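PDB 2CH9: cystatin-F from Homo sapiens, which inhibits papain and cathepsin L, with lower affinity than other cystatins, and may take part in immune regulation. Local coordinates for residues 34-37 with 38-41. Residues are numbered along the deposited sequence; the frame is centred on the assembly and turned at random.
Sequences ARYS and VEKF. With NAG (2-acetamido-2-deoxy-beta-D-glucopyranose), chain B.
V38, E39, K40 and F41 each give their backbone N-H to the carbonyl oxygen four residues earlier, on A34, R35, Y36 and S37, forming a continuous run of α-helix. The shortest of these bonds joins K40 N to Y36 O at 2.9 Å. R35 and E39 lie one turn apart along the helix. E39 reaches back extended beyond CG and lays its carboxylate beside the R35 chain, with OE2 3.6 Å from R35 CD. The guanidinium and carboxylate planes are 48° apart, and the charges do not touch directly. A water links them instead, donating to E39 OE2 at 2.8 Å and accepting from R35 NH1 at 2.9 Å in the guanidinium plane. R35 is bent at chi2 (56°) and chi3 (57°), which carries its guanidinium off to the side of E39, where it forms salt bridges with D89 and E53. E39 OE1 sits at the ring edge of Y36, 3.8 Å from CD1. An alanine in place of E39 would probably leave the bridging water without its carboxylate acceptor and uncover the R35 methylenes. K40 leads away and donates from NZ to O7 of an N-acetylglucosamine at 3.0 Å. On the inner side V38 and F41 pack on F51 and I75, and S37 OG is hydrogen-bonded to A33 O and S107 OG. This is the cystatin fold, in which the long helix 28-44 packs across an antiparallel sheet.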
loop_
_atom_site.group_PDB
_atom_site.type_symbol
_atom_site.label_atom_id
_atom_site.label_comp_id
_atom_site.label_asym_id
_atom_site.label_seq_id
_atom_site.Cartn_x
_atom_site.Cartn_y
_atom_site.Cartn_z
ATOM N N ALA A 34 -3.187 -14.761 -2.489
ATOM C CA ALA A 34 -4.041 -15.094 -1.348
ATOM C C ALA A 34 -3.540 -16.335 -0.601
ATOM O O ALA A 34 -3.673 -16.410 0.622
ATOM C CB ALA A 34 -5.480 -15.292 -1.797
ATOM N N ARG A 35 -2.977 -17.298 -1.333
ATOM C CA ARG A 35 -2.315 -18.452 -0.709
ATOM C C ARG A 35 -1.080 -18.038 0.088
ATOM O O ARG A 35 -0.878 -18.504 1.216
ATOM C CB ARG A 35 -1.950 -19.525 -1.754
ATOM C CG ARG A 35 -1.174 -20.731 -1.205
ATOM C CD ARG A 35 -1.908 -21.459 -0.044
ATOM N NE ARG A 35 -3.241 -21.915 -0.429
ATOM C CZ ARG A 35 -3.501 -23.020 -1.130
ATOM N NH1 ARG A 35 -2.523 -23.825 -1.531
ATOM N NH2 ARG A 35 -4.759 -23.317 -1.435
ATOM N N TYR A 36 -0.241 -17.179 -0.485
ATOM C CA TYR A 36 0.889 -16.642 0.284
ATOM C C TYR A 36 0.446 -15.970 1.585
ATOM O O TYR A 36 1.084 -16.137 2.634
ATOM C CB TYR A 36 1.695 -15.659 -0.536
ATOM C CG TYR A 36 2.432 -16.295 -1.666
ATOM C CD1 TYR A 36 3.091 -17.517 -1.500
ATOM C CD2 TYR A 36 2.522 -15.655 -2.897
ATOM C CE1 TYR A 36 3.796 -18.096 -2.563
ATOM C CE2 TYR A 36 3.211 -16.223 -3.958
ATOM C CZ TYR A 36 3.847 -17.431 -3.782
ATOM O OH TYR A 36 4.533 -17.971 -4.835
ATOM N N SER A 37 -0.656 -15.222 1.510
ATOM C CA SER A 37 -1.168 -14.480 2.667
ATOM C C SER A 37 -1.525 -15.414 3.814
ATOM O O SER A 37 -1.118 -15.192 4.965
ATOM C CB SER A 37 -2.397 -13.668 2.267
ATOM O OG SER A 37 -2.037 -12.737 1.282
ATOM N N VAL A 38 -2.270 -16.477 3.500
ATOM C CA VAL A 38 -2.696 -17.400 4.547
ATOM C C VAL A 38 -1.538 -18.237 5.095
ATOM O O VAL A 38 -1.537 -18.617 6.268
ATOM C CB VAL A 38 -3.902 -18.247 4.136
ATOM C CG1 VAL A 38 -3.495 -19.388 3.177
ATOM C CG2 VAL A 38 -4.608 -18.756 5.397
ATOM N N GLU A 39 -0.534 -18.469 4.252
ATOM C CA GLU A 39 0.695 -19.125 4.676
ATOM C C GLU A 39 1.522 -18.237 5.611
ATOM O O GLU A 39 2.111 -18.732 6.567
ATOM C CB GLU A 39 1.512 -19.577 3.457
ATOM C CG GLU A 39 0.818 -20.671 2.660
ATOM C CD GLU A 39 1.627 -21.149 1.477
ATOM O OE1 GLU A 39 2.501 -20.390 0.993
ATOM O OE2 GLU A 39 1.390 -22.293 1.030
ATOM N N LYS A 40 1.547 -16.928 5.343
ATOM C CA LYS A 40 2.121 -15.957 6.281
ATOM C C LYS A 40 1.355 -16.005 7.603
ATOM O O LYS A 40 1.969 -15.985 8.665
ATOM C CB LYS A 40 2.109 -14.541 5.701
ATOM C CG LYS A 40 2.629 -13.445 6.632
ATOM C CD LYS A 40 4.144 -13.470 6.681
ATOM C CE LYS A 40 4.706 -12.203 7.309
ATOM N NZ LYS A 40 6.129 -12.026 6.864
ATOM N N PHE A 41 0.025 -16.101 7.529
ATOM C CA PHE A 41 -0.823 -16.233 8.723
ATOM C C PHE A 41 -0.476 -17.486 9.520
ATOM O O PHE A 41 -0.296 -17.414 10.737
ATOM C CB PHE A 41 -2.322 -16.254 8.361
ATOM C CG PHE A 41 -3.236 -16.271 9.564
ATOM C CD1 PHE A 41 -3.655 -15.080 10.155
ATOM C CD2 PHE A 41 -3.666 -17.474 10.116
ATOM C CE1 PHE A 41 -4.494 -15.079 11.268
ATOM C CE2 PHE A 41 -4.496 -17.492 11.240
ATOM C CZ PHE A 41 -4.916 -16.291 11.818
HETATM C C1 NAG B . 7.808 -17.309 10.440
HETATM C C2 NAG B . 8.595 -16.068 10.008
HETATM C C3 NAG B . 10.001 -16.100 10.612
HETATM C C4 NAG B . 9.942 -16.285 12.125
HETATM C C5 NAG B . 8.942 -17.343 12.594
HETATM C C6 NAG B . 8.612 -16.801 13.966
HETATM C C7 NAG B . 7.912 -15.124 7.827
HETATM C C8 NAG B . 8.360 -14.919 6.405
HETATM N N2 NAG B . 8.668 -15.949 8.556
HETATM O O3 NAG B . 10.641 -14.870 10.365
HETATM O O4 NAG B . 11.229 -16.507 12.689
HETATM O O5 NAG B . 7.725 -17.337 11.856
HETATM O O6 NAG B . 8.538 -17.712 15.035
HETATM O O7 NAG B . 6.910 -14.553 8.260
HETATM O O HOH W 1 0.310 -23.943 -0.963
#